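Local structure of prolyl-tRNA synthetase (Naegleria fowleri, 6UYH) at residues A[159-165]-A[272-278]; A[191-195]-A[268-272]; A[325-331]-A[389-395]. The protein probably catalyses the ATP-dependent attachment of L-proline to its cognate tRNA, as a class II aminoacyl-tRNA synthetase. All coordinates share one frame. Residue numbers count along the deposited sequence, not the author numbering.

Contact 1. Residues A[159-165]-A[272-278]. With ANP (phosphoaminophosphonic acid-adenylate ester), chain C.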
# COMPACT_ATOMS: atom_id res chain seq x y z
N PHE A 159 -6.62 16.63 2.19
CA PHE A 159 -5.56 16.28 1.24
C PHE A 159 -4.31 17.15 1.38
O PHE A 159 -3.21 16.61 1.48
CB PHE A 159 -6.05 16.34 -0.21
CG PHE A 159 -7.22 15.44 -0.50
CD1 PHE A 159 -7.11 14.06 -0.35
CD2 PHE A 159 -8.42 15.97 -0.92
CE1 PHE A 159 -8.19 13.23 -0.61
CE2 PHE A 159 -9.51 15.14 -1.20
CZ PHE A 159 -9.39 13.77 -1.04
N ILE A 160 -4.46 18.49 1.41
CA ILE A 160 -3.28 19.36 1.36
C ILE A 160 -2.45 19.25 2.62
O ILE A 160 -1.21 19.28 2.57
CB ILE A 160 -3.71 20.83 1.14
CG1 ILE A 160 -4.51 20.98 -0.15
CG2 ILE A 160 -2.47 21.74 1.16
CD1 ILE A 160 -3.71 20.71 -1.41
N ARG A 161 -3.10 19.18 3.79
CA ARG A 161 -2.39 19.21 5.07
C ARG A 161 -3.21 18.39 6.07
O ARG A 161 -4.11 18.93 6.73
CB ARG A 161 -2.17 20.63 5.57
CG ARG A 161 -1.27 20.67 6.82
CD ARG A 161 -1.00 22.08 7.31
NE ARG A 161 -0.33 22.87 6.28
CZ ARG A 161 0.93 22.70 5.90
NH1 ARG A 161 1.68 21.76 6.47
NH2 ARG A 161 1.45 23.46 4.94
N SER A 162 -2.90 17.11 6.18
CA SER A 162 -3.60 16.23 7.11
C SER A 162 -2.62 15.70 8.14
O SER A 162 -1.41 15.66 7.91
CB SER A 162 -4.34 15.10 6.36
OG SER A 162 -3.48 14.31 5.55
N ARG A 163 -3.15 15.32 9.31
CA ARG A 163 -2.26 14.85 10.39
C ARG A 163 -1.78 13.43 10.15
O ARG A 163 -0.67 13.07 10.58
CB ARG A 163 -2.96 14.98 11.74
CG ARG A 163 -3.01 16.43 12.21
CD ARG A 163 -3.59 16.56 13.59
NE ARG A 163 -3.18 17.80 14.24
CZ ARG A 163 -3.62 18.19 15.43
NH1 ARG A 163 -4.49 17.44 16.08
NH2 ARG A 163 -3.19 19.33 15.96
N GLU A 164 -2.60 12.59 9.52
CA GLU A 164 -2.12 11.38 8.86
C GLU A 164 -2.22 11.62 7.37
O GLU A 164 -3.25 12.11 6.89
CB GLU A 164 -2.95 10.14 9.24
CG GLU A 164 -2.40 8.87 8.58
CD GLU A 164 -3.21 7.61 8.87
OE1 GLU A 164 -4.34 7.71 9.37
OE2 GLU A 164 -2.69 6.51 8.60
N PHE A 165 -1.14 11.33 6.64
CA PHE A 165 -1.19 11.39 5.19
C PHE A 165 -0.44 10.20 4.62
O PHE A 165 0.19 9.43 5.35
CB PHE A 165 -0.65 12.74 4.64
CG PHE A 165 0.78 13.07 5.00
CD1 PHE A 165 1.81 12.80 4.10
CD2 PHE A 165 1.09 13.72 6.19
CE1 PHE A 165 3.12 13.14 4.39
CE2 PHE A 165 2.41 14.07 6.49
CZ PHE A 165 3.42 13.77 5.59
N SER A 272 3.12 13.11 -1.87
CA SER A 272 2.03 12.67 -0.98
C SER A 272 0.65 12.81 -1.62
O SER A 272 0.50 13.32 -2.73
CB SER A 272 2.04 13.48 0.32
OG SER A 272 1.42 14.73 0.10
N THR A 273 -0.37 12.41 -0.85
CA THR A 273 -1.76 12.60 -1.22
C THR A 273 -2.18 14.07 -1.27
O THR A 273 -3.32 14.35 -1.64
CB THR A 273 -2.67 11.80 -0.26
OG1 THR A 273 -2.20 11.91 1.09
CG2 THR A 273 -2.68 10.31 -0.68
N ARG A 274 -1.28 14.99 -0.94
CA ARG A 274 -1.49 16.40 -1.28
C ARG A 274 -1.81 16.56 -2.76
O ARG A 274 -2.59 17.44 -3.15
CB ARG A 274 -0.24 17.21 -0.88
CG ARG A 274 -0.18 18.61 -1.46
CD ARG A 274 1.00 19.39 -0.87
NE ARG A 274 0.83 19.61 0.56
CZ ARG A 274 1.67 20.31 1.31
NH1 ARG A 274 2.73 20.88 0.74
NH2 ARG A 274 1.43 20.44 2.61
N THR A 275 -1.22 15.71 -3.60
CA THR A 275 -1.49 15.71 -5.04
C THR A 275 -2.98 15.74 -5.34
O THR A 275 -3.42 16.45 -6.26
CB THR A 275 -0.88 14.46 -5.69
OG1 THR A 275 -1.25 13.29 -4.94
CG2 THR A 275 0.63 14.57 -5.74
N LEU A 276 -3.77 14.96 -4.60
CA LEU A 276 -5.21 14.89 -4.85
C LEU A 276 -5.87 16.24 -4.57
O LEU A 276 -6.78 16.65 -5.29
CB LEU A 276 -5.85 13.80 -4.00
CG LEU A 276 -5.88 12.38 -4.57
CD1 LEU A 276 -4.47 11.87 -4.79
CD2 LEU A 276 -6.63 11.46 -3.65
N GLY A 277 -5.44 16.92 -3.50
CA GLY A 277 -6.00 18.22 -3.19
C GLY A 277 -5.70 19.25 -4.26
O GLY A 277 -6.58 20.03 -4.65
N VAL A 278 -4.46 19.26 -4.75
CA VAL A 278 -4.10 20.18 -5.83
C VAL A 278 -4.97 19.92 -7.05
O VAL A 278 -5.53 20.85 -7.64
CB VAL A 278 -2.60 20.04 -6.16
CG1 VAL A 278 -2.26 20.94 -7.36
CG2 VAL A 278 -1.76 20.45 -4.96
PG ANP C . 5.06 21.83 4.30
O1G ANP C . 5.43 23.23 4.36
O2G ANP C . 4.70 21.35 5.77
O3G ANP C . 3.83 21.73 3.32
PB ANP C . 7.31 19.84 4.45
O1B ANP C . 8.68 20.33 4.46
O2B ANP C . 6.84 19.59 5.91
N3B ANP C . 6.27 20.88 3.71
PA ANP C . 8.14 17.26 3.44
O1A ANP C . 9.36 17.61 2.68
O2A ANP C . 8.48 16.72 4.78
O3A ANP C . 7.18 18.52 3.65
O5' ANP C . 7.15 16.22 2.72
C5' ANP C . 7.20 15.74 1.35
C4' ANP C . 5.95 16.22 0.67
O4' ANP C . 4.79 15.74 1.39
C3' ANP C . 5.80 17.73 0.67
O3' ANP C . 6.50 18.30 -0.43
C2' ANP C . 4.29 17.92 0.55
O2' ANP C . 3.90 17.98 -0.81
C1' ANP C . 3.73 16.68 1.28
N9 ANP C . 3.22 16.96 2.61
C8 ANP C . 3.91 17.52 3.66
N7 ANP C . 3.20 17.65 4.76
C5 ANP C . 1.96 17.13 4.41
C6 ANP C . 0.76 16.97 5.13
N6 ANP C . 0.62 17.29 6.42
N1 ANP C . -0.30 16.45 4.48
C2 ANP C . -0.15 16.08 3.20
N3 ANP C . 0.94 16.16 2.43
C4 ANP C . 1.96 16.70 3.09
O HOH W 1 -3.24 14.03 2.48

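Contact 2. Residues A[191-195]-A[268-272]. With HFG (7-bromo-6-chloro-3-{3-[(2R,3S)-3-hydroxypiperidin-2-yl]-2-oxopropyl}quinazolin-4(3H)-one), chain D; ANP (phosphoaminophosphonic acid-adenylate ester), chain C.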
# COMPACT_ATOMS: atom_id res chain seq x y z
N TYR A 191 8.22 13.76 -10.76
CA TYR A 191 7.15 14.47 -10.08
C TYR A 191 6.44 15.43 -11.03
O TYR A 191 5.21 15.56 -10.99
CB TYR A 191 7.70 15.23 -8.87
CG TYR A 191 8.16 14.36 -7.74
CD1 TYR A 191 7.75 13.03 -7.63
CD2 TYR A 191 9.01 14.87 -6.75
CE1 TYR A 191 8.18 12.24 -6.58
CE2 TYR A 191 9.44 14.09 -5.71
CZ TYR A 191 9.02 12.78 -5.62
OH TYR A 191 9.46 12.02 -4.55
N LYS A 192 7.19 16.12 -11.89
CA LYS A 192 6.55 16.94 -12.91
C LYS A 192 5.64 16.09 -13.79
O LYS A 192 4.52 16.50 -14.12
CB LYS A 192 7.62 17.66 -13.75
CG LYS A 192 7.10 18.40 -14.98
CD LYS A 192 7.20 17.52 -16.21
CE LYS A 192 7.28 18.32 -17.50
NZ LYS A 192 7.57 17.39 -18.62
N ARG A 193 6.09 14.89 -14.17
CA ARG A 193 5.26 14.04 -15.02
C ARG A 193 4.00 13.55 -14.30
O ARG A 193 2.94 13.43 -14.92
CB ARG A 193 6.07 12.86 -15.55
CG ARG A 193 7.22 13.30 -16.45
CD ARG A 193 7.95 12.09 -17.01
NE ARG A 193 7.06 11.27 -17.81
CZ ARG A 193 7.24 9.98 -18.06
NH1 ARG A 193 8.31 9.35 -17.58
NH2 ARG A 193 6.36 9.32 -18.79
N VAL A 194 4.10 13.24 -13.00
CA VAL A 194 2.89 12.87 -12.26
C VAL A 194 1.87 14.00 -12.34
O VAL A 194 0.71 13.79 -12.71
CB VAL A 194 3.22 12.54 -10.79
CG1 VAL A 194 1.90 12.41 -9.97
CG2 VAL A 194 4.04 11.24 -10.69
N TYR A 195 2.28 15.22 -11.99
CA TYR A 195 1.33 16.32 -12.00
C TYR A 195 0.80 16.58 -13.41
O TYR A 195 -0.41 16.68 -13.61
CB TYR A 195 1.98 17.57 -11.42
CG TYR A 195 1.89 17.61 -9.92
CD1 TYR A 195 3.00 17.34 -9.12
CD2 TYR A 195 0.67 17.89 -9.29
CE1 TYR A 195 2.90 17.38 -7.73
CE2 TYR A 195 0.57 17.93 -7.92
CZ TYR A 195 1.68 17.68 -7.14
OH TYR A 195 1.55 17.73 -5.77
N SER A 268 17.01 12.03 -0.67
CA SER A 268 15.68 11.51 -0.35
C SER A 268 14.64 12.38 -1.04
O SER A 268 14.91 13.53 -1.41
CB SER A 268 15.43 11.44 1.17
OG SER A 268 15.37 12.73 1.75
N TRP A 269 13.45 11.82 -1.26
CA TRP A 269 12.45 12.50 -2.07
C TRP A 269 11.09 11.93 -1.72
O TRP A 269 10.97 10.74 -1.44
CB TRP A 269 12.74 12.33 -3.58
CG TRP A 269 13.62 11.12 -3.97
CD1 TRP A 269 14.99 11.07 -3.99
CD2 TRP A 269 13.17 9.82 -4.41
NE1 TRP A 269 15.42 9.82 -4.40
CE2 TRP A 269 14.32 9.04 -4.67
CE3 TRP A 269 11.90 9.26 -4.62
CZ2 TRP A 269 14.25 7.71 -5.12
CZ3 TRP A 269 11.83 7.92 -5.06
CH2 TRP A 269 13.00 7.17 -5.30
N GLY A 270 10.07 12.79 -1.71
CA GLY A 270 8.74 12.34 -1.34
C GLY A 270 7.65 13.08 -2.08
O GLY A 270 7.79 14.26 -2.43
N LEU A 271 6.52 12.39 -2.26
CA LEU A 271 5.33 12.89 -2.94
C LEU A 271 4.14 12.29 -2.19
O LEU A 271 4.16 11.10 -1.90
CB LEU A 271 5.31 12.43 -4.41
CG LEU A 271 4.14 12.84 -5.29
CD1 LEU A 271 4.35 14.25 -5.81
CD2 LEU A 271 3.97 11.85 -6.45
N SER A 272 3.12 13.11 -1.87
CA SER A 272 2.03 12.67 -0.98
C SER A 272 0.65 12.81 -1.62
O SER A 272 0.50 13.32 -2.73
CB SER A 272 2.04 13.48 0.32
OG SER A 272 1.42 14.73 0.10
O4' HFG D . 10.55 14.66 5.85
C21 HFG D . 11.37 15.52 5.58
C3' HFG D . 12.46 15.29 4.56
C2' HFG D . 12.15 14.25 3.48
N1' HFG D . 12.04 12.88 4.02
C6' HFG D . 11.90 11.88 2.96
C5' HFG D . 10.68 12.13 2.11
C4' HFG D . 10.69 13.56 1.56
C39 HFG D . 10.89 14.57 2.68
O7' HFG D . 10.98 15.88 2.13
C1' HFG D . 11.35 16.88 6.28
N3 HFG D . 10.65 16.83 7.57
C4 HFG D . 11.26 16.13 8.60
O11 HFG D . 12.35 15.61 8.46
C10 HFG D . 10.44 16.04 9.82
C5 HFG D . 10.92 15.38 10.94
C2 HFG D . 9.41 17.39 7.70
N1 HFG D . 8.66 17.32 8.74
C9 HFG D . 9.16 16.62 9.83
C8 HFG D . 8.35 16.48 10.95
C7 HFG D . 8.84 15.79 12.05
BR1 HFG D . 7.67 15.53 13.52
C6 HFG D . 10.12 15.27 12.06
CL1 HFG D . 10.78 14.53 13.49
PG ANP C . 5.06 21.83 4.30
O1G ANP C . 5.43 23.23 4.36
O2G ANP C . 4.70 21.35 5.77
O3G ANP C . 3.83 21.73 3.32
PB ANP C . 7.31 19.84 4.45
O1B ANP C . 8.68 20.33 4.46
O2B ANP C . 6.84 19.59 5.91
N3B ANP C . 6.27 20.88 3.71
PA ANP C . 8.14 17.26 3.44
O1A ANP C . 9.36 17.61 2.68
O2A ANP C . 8.48 16.72 4.78
O3A ANP C . 7.18 18.52 3.65
O5' ANP C . 7.15 16.22 2.72
C5' ANP C . 7.20 15.74 1.35
C4' ANP C . 5.95 16.22 0.67
O4' ANP C . 4.79 15.74 1.39
C3' ANP C . 5.80 17.73 0.67
O3' ANP C . 6.50 18.30 -0.43
C2' ANP C . 4.29 17.92 0.55
O2' ANP C . 3.90 17.98 -0.81
C1' ANP C . 3.73 16.68 1.28
N9 ANP C . 3.22 16.96 2.61
C8 ANP C . 3.91 17.52 3.66
N7 ANP C . 3.20 17.65 4.76
C5 ANP C . 1.96 17.13 4.41
C6 ANP C . 0.76 16.97 5.13
N6 ANP C . 0.62 17.29 6.42
N1 ANP C . -0.30 16.45 4.48
C2 ANP C . -0.15 16.08 3.20
N3 ANP C . 0.94 16.16 2.43
C4 ANP C . 1.96 16.70 3.09

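Contact 3. Residues A[325-331]-A[389-395]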
# COMPACT_ATOMS: atom_id res chain seq x y z
N GLU A 325 -17.24 -2.53 -26.58
CA GLU A 325 -16.07 -2.18 -27.37
C GLU A 325 -15.10 -1.32 -26.58
O GLU A 325 -13.88 -1.52 -26.64
CB GLU A 325 -16.48 -1.48 -28.66
CG GLU A 325 -15.29 -1.24 -29.58
CD GLU A 325 -15.68 -0.67 -30.92
OE1 GLU A 325 -16.89 -0.62 -31.21
OE2 GLU A 325 -14.77 -0.28 -31.68
N LEU A 326 -15.63 -0.37 -25.80
CA LEU A 326 -14.76 0.46 -24.97
C LEU A 326 -14.11 -0.37 -23.86
O LEU A 326 -12.92 -0.20 -23.58
CB LEU A 326 -15.55 1.62 -24.38
CG LEU A 326 -16.23 2.58 -25.37
CD1 LEU A 326 -16.83 3.75 -24.60
CD2 LEU A 326 -15.26 3.08 -26.41
N GLU A 327 -14.87 -1.27 -23.23
CA GLU A 327 -14.31 -2.11 -22.19
C GLU A 327 -13.19 -2.99 -22.73
O GLU A 327 -12.16 -3.18 -22.07
CB GLU A 327 -15.39 -2.97 -21.55
CG GLU A 327 -14.87 -3.82 -20.40
CD GLU A 327 -15.78 -4.98 -20.06
OE1 GLU A 327 -16.51 -5.46 -20.96
OE2 GLU A 327 -15.77 -5.42 -18.89
N LYS A 328 -13.39 -3.56 -23.93
CA LYS A 328 -12.36 -4.40 -24.54
C LYS A 328 -11.10 -3.61 -24.84
O LYS A 328 -10.00 -4.16 -24.81
CB LYS A 328 -12.91 -5.04 -25.82
N ALA A 329 -11.24 -2.31 -25.11
CA ALA A 329 -10.11 -1.43 -25.37
C ALA A 329 -9.44 -0.94 -24.10
O ALA A 329 -8.48 -0.17 -24.19
CB ALA A 329 -10.55 -0.23 -26.21
N GLY A 330 -9.90 -1.37 -22.93
CA GLY A 330 -9.27 -0.99 -21.69
C GLY A 330 -9.73 0.33 -21.13
O GLY A 330 -9.09 0.84 -20.21
N ILE A 331 -10.80 0.90 -21.66
CA ILE A 331 -11.36 2.14 -21.13
C ILE A 331 -12.25 1.80 -19.95
O ILE A 331 -13.04 0.84 -20.00
CB ILE A 331 -12.13 2.88 -22.23
CG1 ILE A 331 -11.19 3.25 -23.39
CG2 ILE A 331 -12.86 4.10 -21.67
CD1 ILE A 331 -11.89 3.72 -24.66
N PHE A 389 -16.58 5.84 -34.53
CA PHE A 389 -16.48 5.41 -33.15
C PHE A 389 -15.57 4.20 -33.04
O PHE A 389 -15.68 3.25 -33.83
CB PHE A 389 -17.86 5.07 -32.59
CG PHE A 389 -17.82 4.31 -31.29
CD1 PHE A 389 -17.69 4.98 -30.08
CD2 PHE A 389 -17.91 2.92 -31.28
CE1 PHE A 389 -17.65 4.28 -28.88
CE2 PHE A 389 -17.87 2.22 -30.09
CZ PHE A 389 -17.74 2.90 -28.89
N SER A 390 -14.68 4.21 -32.05
CA SER A 390 -13.80 3.08 -31.77
C SER A 390 -13.09 3.35 -30.45
O SER A 390 -13.17 4.45 -29.90
CB SER A 390 -12.77 2.87 -32.89
OG SER A 390 -11.77 3.87 -32.86
N GLY A 391 -12.39 2.33 -29.96
CA GLY A 391 -11.58 2.52 -28.77
C GLY A 391 -10.51 3.57 -28.97
O GLY A 391 -10.25 4.38 -28.07
N ASP A 392 -9.89 3.60 -30.15
CA ASP A 392 -8.85 4.59 -30.42
C ASP A 392 -9.43 6.00 -30.49
O ASP A 392 -8.82 6.95 -29.98
CB ASP A 392 -8.13 4.24 -31.72
CG ASP A 392 -7.19 3.07 -31.58
OD1 ASP A 392 -7.01 2.58 -30.44
OD2 ASP A 392 -6.63 2.63 -32.60
N SER A 393 -10.59 6.17 -31.13
CA SER A 393 -11.14 7.51 -31.27
C SER A 393 -11.63 8.05 -29.93
O SER A 393 -11.53 9.26 -29.68
CB SER A 393 -12.26 7.53 -32.32
OG SER A 393 -13.41 6.84 -31.88
N ILE A 394 -12.13 7.18 -29.05
CA ILE A 394 -12.55 7.63 -27.73
C ILE A 394 -11.34 7.96 -26.87
O ILE A 394 -11.33 8.96 -26.14
CB ILE A 394 -13.46 6.58 -27.06
CG1 ILE A 394 -14.77 6.45 -27.84
CG2 ILE A 394 -13.71 6.93 -25.61
CD1 ILE A 394 -15.52 7.77 -28.01
N LYS A 395 -10.28 7.14 -26.94
CA LYS A 395 -9.04 7.49 -26.25
C LYS A 395 -8.50 8.84 -26.73
O LYS A 395 -7.98 9.64 -25.93
CB LYS A 395 -7.99 6.40 -26.45
CG LYS A 395 -8.28 5.12 -25.70
CD LYS A 395 -7.32 4.00 -26.08
CE LYS A 395 -7.68 2.71 -25.37
NZ LYS A 395 -6.83 1.56 -25.79
O HOH W 2 -12.06 -0.32 -31.02

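Contact 1. Residues A[159-165]-A[272-278]
Two of the signature elements of a class II synthetase meet here around the ATP analogue: 159-165 closes the motif 2 loop and enters strand 164-174, while 272-278 is the motif 3 turn into helix 274-283. The hydrogen bonds between them come from one side chain. Arg274 gives NE and NH2 to Ile160 O, both at 2.9 Å, and the Phe159 carbonyl O adds a CA-H...O contact of 3.3 Å to Arg274 CA. A water bridges the two segments further, 2.8 Å from Phe159 O, 3.1 Å from Ser162 OG and 2.7 Å from Thr273 OG1.

Apolar packing lies alongside. Leu276 CB sits over the Phe159 ring in a CH-pi contact, 4.1 Å from its centroid, and Ile160 CD1 approaches Val278 CG2 at 4.1 Å. Gly277 lets the loop come this close, since a CB there would clash with Ile160 CD1 and Phe159 CB.

The nucleotide is held from both segments. Ser162 N donates to ANP N1 (3.2 Å) and Ser162 O accepts from ANP N6 (3.0 Å), reading the adenine edge; Phe165 lies flat against the base, and Ser272 OG donates to ANP N3 at 2.8 Å while accepting from Arg274 N at 2.9 Å. Arg274 NH2 and NH1 bind ANP O3G at 2.8 and 2.9 Å; Arg161 NH1 reaches ANP O2G at 3.1 Å.

Arg161 NH2 and Arg274 NH2 stand 3.8 Å apart, like charges made tolerable by the gamma-phosphate oxygens that both guanidinium groups bind and, for Arg161, by Glu152 and the C-terminal carboxylate of Tyr513. Much of this contact's polar chemistry is thus completed by the nucleotide.

Contact 2. Residues A[191-195]-A[268-272]
This is a helix laid on the antiparallel sheet of the class II catalytic core, with 268-272 being the end of the motif 3 strand. Helix segment 191-195 runs nearly along the strand segment, at 10°, with the axes 10.9 Å apart, a gap bridged by side chains.

Leu271 is the central one. In its t,p rotamer, Leu271 CD1 lies over one face of the Tyr191 ring and 3.9 Å from Tyr195 CE1, while Leu271 CD2 meets Val194 CG1 at 4.1 Å. Leu271 CB lies 3.6 Å from Tyr191 CE1, so three residues of the helix close around one leucine.

Tyr191, with chi1 at m, extends past Leu271 along the strand until Tyr191 OH is 3.4 Å from Trp269 CB, near the plane of the indole. Tyr191 OH comes within 3.0 Å of Gly270 N, but the angle is poor for a hydrogen bond; its real partner is Gln168. Trp269 NE1 bonds Glu183 on the same helix as Tyr191. The CA-to-CB bond of Tyr195 points sideways, yet its ring still reaches Leu271, while its OH bonds the carbonyl of Gly236.

The strand's other face belongs to the ligands. Ser272 CB points away from the helix, and its OG donates to ANP N3. At Gly270 a side chain would project to that same side and strike the piperidine ring of halofuginone, the part of the drug that probably takes the proline site, as in related enzymes: an ideal CB would stand 2.8 Å from HFG C4', whereas Gly270 N approaches HFG C4' at 3.4 Å.

Contact 3. Residues A[325-331]-A[389-395]
Helix 313-328 ends in the first segment and helix 391-415 begins in the second, so the contact pairs a helix C terminus with a helix N terminus. The first ends in a Schellman motif: Ile331 N bonds back to Leu326 O at 3.1 Å and Gly330 N to Glu327 O at 3.0 Å. Gly330 adopts phi 85°, where a CB would jam against the preceding carbonyl. The second starts with Ser390 as N-cap, Ser390 OG accepting from Ser393 N at 3.1 Å. The backbones come nearest at Leu326 and Gly391, 5.4 Å between CA atoms; a CB on Gly391 would run into Ala329 CB.

Among the side chains, Leu326 meets both Phe389 and Ile394. Leu326 CD2 lies 3.5 Å from Phe389 CZ and 3.7 Å from Ile394 CG1, and Ile331 CD1 adds a 3.8 Å contact to Ile394 CG2. Beneath them is the sheet: Leu326, Ile331 and Ile394 all rest on Val300, and Met384 touches both Phe389 and Ile394.

Polar links border this apolar patch. Lys395 stretches out, chi2 to chi4 all t, so that Lys395 NZ donates to Ala329 O at 2.9 Å, taking up a carbonyl in the turn just past the first helix. Glu325 OE1 meets the edge of the Phe389 ring, 3.2 Å from Phe389 CE2, and a water spans 2.8 Å to Glu325 OE2 and 2.9 Å to Gly391 N, so the carboxylate reaches the new helix's first turn indirectly.

The end of one helix and the start of another, meeting over a mixed five-stranded sheet, belong to the alpha/beta anticodon-binding domain of class IIa synthetases.

In the fold
From the N terminus, contact 1 opens first, at 159-165. Strand 164-174 then leads to helix 177-198, which carries 191-195, the first half of contact 2. After further strands of the large sheet, strand 261-272 closes contact 2 and helix 274-283 at once closes contact 1, so contact 2 is nested inside contact 1. The two share Ser272, both touch the nucleotide, and they pack directly where Thr275 meets Tyr195; together they tie strands 164-174 and 261-272 of the catalytic-domain sheet to helices 177-198 and 274-283. Contact 3 follows in series, closing a separate 57-residue loop in the anticodon-binding domain, its centre about 33 Å from that of contact 1 and 30 Å from that of contact 2.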